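Local coordinates for Polyphosphate:AMP phosphotransferase (Meiothermus ruber H328, PDB 5O6M), which uses inorganic polyphosphate as phosphate donor to convert AMP to ADP and ADP to ATP, and also accepts other nucleoside mono- and diphosphates, at residues Y4-F17 and I214-P228. The protein carries 1 engineered substitution. Sequence-based numbering, arbitrary orientation.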
# COMPACT_ATOMS: atom_id res chain seq x y z
N TYR D 4 10.07 30.35 -19.61
CA TYR D 4 10.68 29.25 -18.89
C TYR D 4 10.05 27.90 -19.21
O TYR D 4 10.56 26.87 -18.76
CB TYR D 4 10.61 29.51 -17.38
CG TYR D 4 11.38 30.74 -16.95
CD1 TYR D 4 12.77 30.76 -16.99
CD2 TYR D 4 10.71 31.89 -16.54
CE1 TYR D 4 13.47 31.89 -16.61
CE2 TYR D 4 11.41 33.02 -16.15
CZ TYR D 4 12.79 33.02 -16.19
OH TYR D 4 13.49 34.14 -15.81
N ARG D 5 8.97 27.88 -19.99
CA ARG D 5 8.30 26.64 -20.37
C ARG D 5 9.03 26.02 -21.55
O ARG D 5 8.94 26.51 -22.68
CB ARG D 5 6.84 26.92 -20.71
CG ARG D 5 5.99 25.67 -20.87
CD ARG D 5 4.51 26.00 -21.03
NE ARG D 5 4.20 26.61 -22.33
CZ ARG D 5 3.80 27.86 -22.49
NH1 ARG D 5 3.65 28.66 -21.44
NH2 ARG D 5 3.55 28.33 -23.71
N VAL D 6 9.78 24.95 -21.30
CA VAL D 6 10.49 24.25 -22.37
C VAL D 6 9.49 23.83 -23.43
O VAL D 6 8.61 23.00 -23.19
CB VAL D 6 11.26 23.05 -21.81
CG1 VAL D 6 11.92 22.26 -22.94
CG2 VAL D 6 12.31 23.51 -20.80
N GLN D 7 9.64 24.39 -24.63
CA GLN D 7 8.71 24.10 -25.71
C GLN D 7 8.83 22.64 -26.14
O GLN D 7 9.91 22.05 -26.08
CB GLN D 7 8.96 25.01 -26.90
CG GLN D 7 8.76 26.49 -26.60
CD GLN D 7 7.34 26.81 -26.20
OE1 GLN D 7 6.41 26.06 -26.50
NE2 GLN D 7 7.15 27.93 -25.51
N PRO D 8 7.73 22.04 -26.59
CA PRO D 8 7.73 20.61 -26.96
C PRO D 8 8.22 20.35 -28.38
O PRO D 8 7.62 19.60 -29.14
CB PRO D 8 6.25 20.23 -26.80
CG PRO D 8 5.54 21.46 -26.23
CD PRO D 8 6.38 22.62 -26.62
N ASP D 9 9.34 20.98 -28.74
CA ASP D 9 9.92 20.84 -30.07
C ASP D 9 11.19 20.00 -30.08
O ASP D 9 11.85 19.90 -31.12
CB ASP D 9 10.17 22.22 -30.68
CG ASP D 9 10.98 23.12 -29.77
OD1 ASP D 9 11.84 22.61 -29.02
OD2 ASP D 9 10.75 24.35 -29.80
N GLY D 10 11.55 19.39 -28.96
CA GLY D 10 12.71 18.52 -28.90
C GLY D 10 14.05 19.15 -29.25
O GLY D 10 15.03 18.43 -29.44
N ARG D 11 14.11 20.48 -29.33
CA ARG D 11 15.36 21.18 -29.58
C ARG D 11 15.89 21.87 -28.33
O ARG D 11 16.79 22.72 -28.43
CB ARG D 11 15.20 22.20 -30.71
CG ARG D 11 14.21 23.32 -30.43
CD ARG D 11 14.29 24.43 -31.47
NE ARG D 11 13.99 23.95 -32.82
CZ ARG D 11 13.93 24.73 -33.90
NH1 ARG D 11 14.15 26.03 -33.79
NH2 ARG D 11 13.65 24.20 -35.08
N PHE D 12 15.37 21.53 -27.15
CA PHE D 12 15.79 22.17 -25.91
C PHE D 12 17.30 22.06 -25.74
O PHE D 12 17.89 21.00 -25.94
CB PHE D 12 15.08 21.51 -24.72
CG PHE D 12 15.65 21.90 -23.39
CD1 PHE D 12 15.29 23.11 -22.80
CD2 PHE D 12 16.54 21.07 -22.73
CE1 PHE D 12 15.81 23.47 -21.57
CE2 PHE D 12 17.06 21.44 -21.50
CZ PHE D 12 16.70 22.63 -20.92
N GLU D 13 17.92 23.18 -25.36
CA GLU D 13 19.35 23.20 -25.05
C GLU D 13 19.55 23.90 -23.72
O GLU D 13 19.13 25.05 -23.54
CB GLU D 13 20.14 23.89 -26.17
CG GLU D 13 20.23 23.04 -27.43
CD GLU D 13 21.20 23.60 -28.46
OE1 GLU D 13 21.68 24.74 -28.28
OE2 GLU D 13 21.48 22.89 -29.45
N LEU D 14 20.20 23.21 -22.78
CA LEU D 14 20.32 23.70 -21.41
C LEU D 14 21.22 24.92 -21.33
O LEU D 14 20.93 25.87 -20.59
CB LEU D 14 20.82 22.58 -20.51
CG LEU D 14 20.90 22.85 -19.00
CD1 LEU D 14 19.59 23.40 -18.49
CD2 LEU D 14 21.28 21.57 -18.28
N LYS D 15 22.33 24.92 -22.08
CA LYS D 15 23.26 26.05 -22.04
C LYS D 15 22.61 27.36 -22.46
O LYS D 15 23.22 28.42 -22.25
CB LYS D 15 24.47 25.76 -22.93
CG LYS D 15 24.13 25.50 -24.39
CD LYS D 15 25.34 25.00 -25.17
CE LYS D 15 24.96 24.63 -26.60
NZ LYS D 15 26.09 24.01 -27.34
N ARG D 16 21.41 27.33 -23.03
CA ARG D 16 20.67 28.54 -23.37
C ARG D 16 19.83 29.06 -22.21
O ARG D 16 18.92 29.87 -22.42
CB ARG D 16 19.79 28.28 -24.60
CG ARG D 16 20.58 28.00 -25.86
CD ARG D 16 19.69 27.86 -27.09
NE ARG D 16 20.48 27.64 -28.30
CZ ARG D 16 19.97 27.41 -29.50
NH1 ARG D 16 18.65 27.37 -29.67
NH2 ARG D 16 20.77 27.23 -30.54
N PHE D 17 20.12 28.62 -20.99
CA PHE D 17 19.43 29.07 -19.78
C PHE D 17 20.48 29.42 -18.74
O PHE D 17 21.37 28.61 -18.46
CB PHE D 17 18.46 28.02 -19.24
CG PHE D 17 17.27 27.78 -20.13
CD1 PHE D 17 17.35 26.93 -21.22
CD2 PHE D 17 16.06 28.40 -19.86
CE1 PHE D 17 16.25 26.71 -22.04
CE2 PHE D 17 14.95 28.19 -20.67
CZ PHE D 17 15.05 27.35 -21.76
N ILE D 214 14.83 16.40 -20.21
CA ILE D 214 13.93 17.53 -20.38
C ILE D 214 13.50 17.66 -21.84
O ILE D 214 12.32 17.87 -22.13
CB ILE D 214 14.59 18.82 -19.86
CG1 ILE D 214 14.69 18.77 -18.33
CG2 ILE D 214 13.81 20.05 -20.33
CD1 ILE D 214 15.58 19.82 -17.72
N ARG D 215 14.45 17.55 -22.77
CA ARG D 215 14.12 17.60 -24.19
C ARG D 215 13.18 16.47 -24.59
O ARG D 215 12.28 16.67 -25.42
CB ARG D 215 15.41 17.58 -25.02
CG ARG D 215 15.20 17.60 -26.52
CD ARG D 215 16.52 17.40 -27.27
NE ARG D 215 17.46 16.51 -26.58
CZ ARG D 215 17.57 15.21 -26.81
NH1 ARG D 215 18.46 14.49 -26.14
NH2 ARG D 215 16.79 14.62 -27.71
N GLU D 216 13.35 15.28 -24.01
CA GLU D 216 12.57 14.12 -24.44
C GLU D 216 11.16 14.12 -23.86
O GLU D 216 10.25 13.54 -24.47
CB GLU D 216 13.27 12.82 -24.04
CG GLU D 216 14.47 12.44 -24.89
CD GLU D 216 14.08 11.91 -26.27
OE1 GLU D 216 12.92 11.46 -26.43
OE2 GLU D 216 14.93 11.94 -27.18
N THR D 217 10.94 14.75 -22.71
CA THR D 217 9.69 14.57 -21.98
C THR D 217 8.90 15.85 -21.74
O THR D 217 7.86 15.80 -21.08
CB THR D 217 9.95 13.88 -20.63
OG1 THR D 217 10.76 14.73 -19.81
CG2 THR D 217 10.65 12.55 -20.84
N SER D 218 9.36 16.99 -22.24
CA SER D 218 8.57 18.21 -22.13
C SER D 218 7.50 18.21 -23.22
O SER D 218 7.82 18.23 -24.41
CB SER D 218 9.45 19.45 -22.25
OG SER D 218 8.70 20.60 -21.93
N THR D 219 6.24 18.18 -22.81
CA THR D 219 5.12 18.11 -23.74
C THR D 219 4.10 19.18 -23.36
O THR D 219 4.22 19.85 -22.34
CB THR D 219 4.46 16.73 -23.73
OG1 THR D 219 3.94 16.45 -22.43
CG2 THR D 219 5.47 15.66 -24.10
N GLU D 220 3.08 19.32 -24.20
CA GLU D 220 2.04 20.31 -23.95
C GLU D 220 1.10 19.88 -22.83
O GLU D 220 0.43 20.74 -22.23
CB GLU D 220 1.24 20.59 -25.22
CG GLU D 220 2.00 20.29 -26.50
CD GLU D 220 2.12 18.80 -26.77
OE1 GLU D 220 1.09 18.10 -26.65
OE2 GLU D 220 3.25 18.33 -27.06
N TYR D 221 1.01 18.58 -22.55
CA TYR D 221 0.25 18.11 -21.40
C TYR D 221 1.09 17.99 -20.14
O TYR D 221 0.53 17.81 -19.06
CB TYR D 221 -0.38 16.74 -21.70
CG TYR D 221 0.60 15.69 -22.16
CD1 TYR D 221 1.40 15.01 -21.24
CD2 TYR D 221 0.71 15.34 -23.50
CE1 TYR D 221 2.30 14.05 -21.65
CE2 TYR D 221 1.60 14.37 -23.92
CZ TYR D 221 2.40 13.73 -22.99
OH TYR D 221 3.29 12.76 -23.38
N ALA D 222 2.42 18.10 -20.24
CA ALA D 222 3.32 17.96 -19.09
C ALA D 222 4.58 18.78 -19.32
O ALA D 222 5.65 18.24 -19.60
CB ALA D 222 3.65 16.49 -18.84
N PRO D 223 4.49 20.10 -19.19
CA PRO D 223 5.64 20.96 -19.49
C PRO D 223 6.71 20.91 -18.41
O PRO D 223 6.44 20.73 -17.22
CB PRO D 223 5.01 22.35 -19.56
CG PRO D 223 3.86 22.27 -18.61
CD PRO D 223 3.30 20.88 -18.78
N TRP D 224 7.96 21.06 -18.86
CA TRP D 224 9.08 21.33 -17.97
C TRP D 224 9.31 22.83 -17.88
O TRP D 224 9.22 23.55 -18.88
CB TRP D 224 10.35 20.65 -18.47
CG TRP D 224 10.52 19.24 -18.03
CD1 TRP D 224 10.24 18.12 -18.75
CD2 TRP D 224 11.03 18.78 -16.77
NE1 TRP D 224 10.53 16.99 -18.02
CE2 TRP D 224 11.02 17.37 -16.80
CE3 TRP D 224 11.48 19.43 -15.61
CZ2 TRP D 224 11.44 16.60 -15.71
CZ3 TRP D 224 11.91 18.66 -14.54
CH2 TRP D 224 11.88 17.26 -14.60
N TYR D 225 9.61 23.30 -16.67
CA TYR D 225 10.05 24.67 -16.45
C TYR D 225 11.47 24.64 -15.91
O TYR D 225 11.74 23.97 -14.91
CB TYR D 225 9.13 25.41 -15.48
CG TYR D 225 7.72 25.56 -15.98
CD1 TYR D 225 7.34 26.65 -16.76
CD2 TYR D 225 6.75 24.62 -15.66
CE1 TYR D 225 6.04 26.79 -17.21
CE2 TYR D 225 5.45 24.75 -16.10
CZ TYR D 225 5.10 25.83 -16.88
OH TYR D 225 3.80 25.95 -17.31
N VAL D 226 12.37 25.36 -16.57
CA VAL D 226 13.72 25.56 -16.06
C VAL D 226 13.70 26.80 -15.19
O VAL D 226 13.30 27.88 -15.64
CB VAL D 226 14.74 25.69 -17.21
CG1 VAL D 226 16.13 25.96 -16.65
CG2 VAL D 226 14.73 24.43 -18.06
N ILE D 227 14.11 26.64 -13.93
CA ILE D 227 14.01 27.69 -12.92
C ILE D 227 15.43 28.17 -12.60
O ILE D 227 16.22 27.40 -12.03
CB ILE D 227 13.30 27.19 -11.65
CG1 ILE D 227 11.92 26.61 -12.00
CG2 ILE D 227 13.19 28.31 -10.62
CD1 ILE D 227 10.98 27.62 -12.63
N PRO D 228 15.80 29.39 -12.98
CA PRO D 228 17.07 29.94 -12.49
C PRO D 228 17.08 29.91 -10.98
O PRO D 228 16.28 30.60 -10.34
CB PRO D 228 17.08 31.37 -13.04
CG PRO D 228 16.10 31.36 -14.18
CD PRO D 228 15.04 30.37 -13.79
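The hydroxyl of Ser-218, just past the end of helix 203-217, works in two directions. Its OG donates to Val-6 O at 2.7 Å, arriving tilted from the carbonyl plane, and accepts the backbone N-H of Trp-224 at 3.2 Å along a nearly straight path (172°). One buried side chain thus ties segment 4-17 to both ends of the turn 218-223 between helix and strand. Val-6 N donates a hydrogen bond to Trp-224 O (2.9 Å), and Val-226 N donates one to Tyr-4 O (3.2 Å), framing Arg-5 and Tyr-225 as a non-hydrogen-bonded pair in a single antiparallel bridge. In this P-loop NTPase fold, strand 224-228 is outermost in a parallel five-stranded sheet; one side bonds to strand 161-169, while on the other segment 4-17 adds this one bridge.

The case illustrates how few backbone bonds can hold a remote segment to a sheet edge while apolar side chains pack it. Phe-12 swings its ring over the last helical turn because chi1 (168°) sets CG anti to the backbone N, and Ile-214 CG2 sits almost above the ring centre, 3.7 Å from the centroid, in a CH-pi contact. Val-226 CG2 meets both Phe-12 CE1 and Val-6 CG2, while its CB lies over one face of Phe-17. Replacing Phe-12 with an alanine would probably open a gap beside the helix, leaving the Ile-214 methyl without its aromatic face. At the far end of the strand, Pro-228 CD packs against Tyr-4 CE1 (3.6 Å); the Tyr-4 hydroxyl is hydrogen-bonded to Tyr-234 and Asp-21.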